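Local coordinates for protein formyltransferase (Francisella tularensis subsp. tularensis, PDB 4NV1) that belongs to the formyltransferase family and binds dTDP-4-amino-4,6-dideoxyglucose in the crystal structure, at residues N21-G24 with D28-V31; Y68-S73 with D168-K173. All coordinates share one frame; numbering follows the deposited sequence.

Interaction 1. Residues N21-G24 with D28-V31; sequences NIIG and DVQV
I23, on the last turn of helix 13-24, meets V29 and V31 of strand 29-35 through a single methyl group, a compact example of how a beta-alpha-beta crossover is packed where its helix hands over to the second strand. All of the direct contact is apolar. I23 CG2 lies 3.6 Å from V29 CG1 and 4.0 Å from V31 CG1, and the CB-CG2 bond of I23 points almost straight at the methyl of V29, whereas V31 CG1 comes against the flank of the same group. The two valine methyls, V29 CG1 and V31 CG1, are themselves 4.4 Å apart and together form a shallow seat for the isoleucine branch.

Torsions account for this choice of atoms. With CG1 of I23 beside the backbone N (chi1 -61°), CG2 lies anti to that N and faces the strand, while CD1 turns aside. V31 presents CG1 from the position between its own backbone N and carbonyl carbon (chi1 46°).

The strand that carries the valines is held by main-chain bonds. Q30, whose CB points away from the helix, hydrogen-bonds through its backbone to K4 and I6 of the neighbouring parallel strand 4-9. The same apolar layer continues onto strand 4-9, where I6 touches V29, and V8 touches both I23 and V31. On another side of the helix, I22 faces helix 147-170, and its carbonyl O bonds S25 OG.

The chemistry is therefore that of dispersion and solvent exclusion: 115 Å² in all is buried by methyl-to-methyl packing without directional bonds, and it is the pairing with strand 4-9 that orients strand 29-35.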
# COMPACT_ATOMS: atom_id res chain seq x y z
N ASN A 21 -6.28 34.62 1.32
CA ASN A 21 -6.41 34.91 -0.09
C ASN A 21 -7.76 35.44 -0.53
O ASN A 21 -7.89 36.52 -1.11
CB ASN A 21 -6.19 33.60 -0.83
CG ASN A 21 -5.28 33.81 -1.97
OD1 ASN A 21 -5.69 34.36 -2.99
ND2 ASN A 21 -4.01 33.49 -1.76
N ILE A 22 -8.78 34.64 -0.27
CA ILE A 22 -10.15 35.07 -0.57
C ILE A 22 -10.53 36.31 0.24
O ILE A 22 -10.99 37.28 -0.35
CB ILE A 22 -11.12 33.92 -0.27
CG1 ILE A 22 -10.84 32.81 -1.29
CG2 ILE A 22 -12.57 34.39 -0.25
CD1 ILE A 22 -11.09 31.47 -0.68
N ILE A 23 -10.38 36.29 1.56
CA ILE A 23 -10.84 37.39 2.39
C ILE A 23 -10.04 38.68 2.22
O ILE A 23 -10.65 39.74 2.06
CB ILE A 23 -10.90 37.04 3.86
CG1 ILE A 23 -11.87 35.89 4.09
CG2 ILE A 23 -11.46 38.18 4.70
CD1 ILE A 23 -11.61 35.20 5.41
N GLY A 24 -8.71 38.61 2.27
CA GLY A 24 -7.85 39.74 1.89
C GLY A 24 -8.21 40.38 0.55
O GLY A 24 -7.92 41.56 0.32
N ASP A 28 -13.64 46.35 2.80
CA ASP A 28 -14.51 46.82 3.88
C ASP A 28 -14.56 45.77 4.97
O ASP A 28 -15.49 45.74 5.76
CB ASP A 28 -15.92 47.18 3.39
CG ASP A 28 -15.93 48.42 2.50
OD1 ASP A 28 -14.93 49.16 2.50
OD2 ASP A 28 -16.96 48.66 1.82
N VAL A 29 -13.48 44.99 5.01
CA VAL A 29 -13.32 43.85 5.87
C VAL A 29 -12.06 43.97 6.68
O VAL A 29 -10.97 44.12 6.14
CB VAL A 29 -13.18 42.61 4.99
CG1 VAL A 29 -12.44 41.51 5.70
CG2 VAL A 29 -14.58 42.15 4.60
N GLN A 30 -12.19 43.74 7.98
CA GLN A 30 -10.99 43.59 8.80
C GLN A 30 -11.07 42.20 9.38
O GLN A 30 -12.14 41.76 9.78
CB GLN A 30 -10.93 44.63 9.95
CG GLN A 30 -11.48 46.03 9.59
CD GLN A 30 -11.29 47.06 10.70
OE1 GLN A 30 -12.22 47.78 11.07
NE2 GLN A 30 -10.08 47.12 11.26
N VAL A 31 -9.96 41.50 9.51
CA VAL A 31 -10.07 40.12 9.99
C VAL A 31 -8.91 39.76 10.92
O VAL A 31 -7.79 39.93 10.49
CB VAL A 31 -10.17 39.15 8.79
CG1 VAL A 31 -9.14 39.44 7.71
CG2 VAL A 31 -9.92 37.73 9.23

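Interaction 2. Residues Y68-S73 with D168-K173; sequences YDLGFS and DILNNK
The C-terminal end of the long helix 147-170 rests here on strand 70-74, the middle strand of the seven-stranded sheet, in the helix-on-sheet packing of an alpha/beta domain. L70 and I169 form its centre: I169 CG2 sits between the two branches of the leucine, 3.9 Å from L70 CD1 and 3.9 Å from L70 CD2, with the side chains crossing at about a right angle. CG of L70 is trans to its backbone N (chi1 -179°), which sends the fork out toward the helix. L70 CD2 also meets L170 CD2 at 3.7 Å. Two residues further along the strand, F72 brings CZ to 4.1 Å from I169 CG2, and its ring makes an edge-to-face pair with F162 of the same helix.

Just beyond the contact the helix ends in a Schellman motif. N172 takes a positive phi (46°), and the bonds from K173 N to D168 O (3.0 Å) and from N172 N to I169 O (3.0 Å) take up carbonyls in the last turn. Two of that turn's carbonyls are thus satisfied by the chain that follows, and what the helix offers the strand is hydrocarbon, fitted by shape rather than by directional bonds.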
# COMPACT_ATOMS: atom_id res chain seq x y z
N TYR A 68 -16.55 41.51 17.20
CA TYR A 68 -16.59 41.08 15.79
C TYR A 68 -18.03 41.04 15.27
O TYR A 68 -18.94 40.86 16.04
CB TYR A 68 -15.97 39.68 15.70
CG TYR A 68 -14.50 39.70 16.05
CD1 TYR A 68 -13.59 40.17 15.13
CD2 TYR A 68 -14.04 39.35 17.30
CE1 TYR A 68 -12.27 40.23 15.42
CE2 TYR A 68 -12.68 39.39 17.59
CZ TYR A 68 -11.81 39.87 16.64
OH TYR A 68 -10.45 40.02 16.79
N ASP A 69 -18.23 41.13 13.97
CA ASP A 69 -19.57 41.04 13.36
C ASP A 69 -19.92 39.62 12.89
O ASP A 69 -21.07 39.27 12.60
CB ASP A 69 -19.57 41.88 12.10
CG ASP A 69 -19.53 43.36 12.35
OD1 ASP A 69 -18.75 44.08 11.67
OD2 ASP A 69 -20.26 43.80 13.25
N LEU A 70 -18.88 38.85 12.66
CA LEU A 70 -18.91 37.59 11.93
C LEU A 70 -17.79 36.72 12.43
O LEU A 70 -16.68 37.21 12.61
CB LEU A 70 -18.72 37.95 10.46
CG LEU A 70 -18.73 36.90 9.37
CD1 LEU A 70 -19.95 36.02 9.59
CD2 LEU A 70 -18.74 37.64 8.03
N GLY A 71 -18.05 35.46 12.70
CA GLY A 71 -17.01 34.48 12.90
C GLY A 71 -17.08 33.27 11.98
O GLY A 71 -18.18 32.82 11.58
N PHE A 72 -15.90 32.75 11.64
CA PHE A 72 -15.74 31.51 10.90
C PHE A 72 -14.84 30.54 11.64
O PHE A 72 -13.73 30.89 12.16
CB PHE A 72 -15.12 31.75 9.55
CG PHE A 72 -15.95 32.61 8.64
CD1 PHE A 72 -15.54 33.86 8.30
CD2 PHE A 72 -17.11 32.09 8.04
CE1 PHE A 72 -16.29 34.64 7.47
CE2 PHE A 72 -17.87 32.88 7.21
CZ PHE A 72 -17.46 34.13 6.88
N SER A 73 -15.31 29.30 11.60
CA SER A 73 -14.54 28.10 11.98
C SER A 73 -14.28 27.26 10.74
O SER A 73 -15.18 26.91 9.96
CB SER A 73 -15.27 27.27 13.04
OG SER A 73 -14.49 26.12 13.34
N ASP A 168 -22.19 37.09 -0.19
CA ASP A 168 -23.52 37.06 0.37
C ASP A 168 -23.50 37.14 1.88
O ASP A 168 -24.33 37.81 2.51
CB ASP A 168 -24.26 35.76 0.05
CG ASP A 168 -24.68 35.62 -1.40
OD1 ASP A 168 -25.27 34.57 -1.73
OD2 ASP A 168 -24.41 36.54 -2.22
N ILE A 169 -22.60 36.36 2.46
CA ILE A 169 -22.45 36.42 3.89
C ILE A 169 -21.94 37.80 4.35
O ILE A 169 -22.35 38.27 5.38
CB ILE A 169 -21.48 35.31 4.41
CG1 ILE A 169 -22.03 33.91 4.21
CG2 ILE A 169 -21.13 35.52 5.87
CD1 ILE A 169 -21.00 32.78 4.13
N LEU A 170 -20.97 38.41 3.68
CA LEU A 170 -20.50 39.71 4.17
C LEU A 170 -21.62 40.76 3.97
O LEU A 170 -21.71 41.77 4.68
CB LEU A 170 -19.26 40.15 3.40
CG LEU A 170 -18.04 39.25 3.53
CD1 LEU A 170 -16.88 39.69 2.65
CD2 LEU A 170 -17.58 39.26 4.97
N ASN A 171 -22.48 40.49 2.98
CA ASN A 171 -23.61 41.35 2.74
C ASN A 171 -24.76 41.05 3.61
O ASN A 171 -25.74 41.74 3.53
CB ASN A 171 -24.01 41.39 1.27
CG ASN A 171 -22.93 42.11 0.48
OD1 ASN A 171 -22.29 43.05 1.01
ND2 ASN A 171 -22.66 41.64 -0.73
N ASN A 172 -24.56 40.11 4.52
CA ASN A 172 -25.61 39.66 5.39
C ASN A 172 -26.99 39.35 4.74
O ASN A 172 -28.02 39.54 5.39
CB ASN A 172 -25.81 40.68 6.48
CG ASN A 172 -26.47 40.04 7.68
OD1 ASN A 172 -26.25 38.88 7.97
ND2 ASN A 172 -27.32 40.78 8.35
N LYS A 173 -26.97 38.89 3.50
CA LYS A 173 -28.10 38.28 2.79
C LYS A 173 -27.68 36.96 2.08
O LYS A 173 -27.12 36.95 1.00
CB LYS A 173 -28.62 39.32 1.81
CG LYS A 173 -29.39 38.89 0.58
CD LYS A 173 -29.91 40.16 -0.13
CE LYS A 173 -31.36 40.05 -0.60
NZ LYS A 173 -32.27 40.00 0.59

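In the fold
From the N terminus the chain runs through strand 4-9 and helix 13-24, and interaction 1 then closes the short turn into strand 29-35. Interaction 2 opens only afterwards, at strand 70-74, and closes a far longer loop of 94 residues at the end of helix 147-170. The two are thus in series, neither nested nor crossed. In space they adjoin, with centres about 11 Å apart: V29 CG2 touches L170 CD1 at 3.9 Å. Both helices pack on the same sheet and on each other, I22 touching V159, F162, T163 and I166, so a local crossover and a distant helix end share one apolar layer.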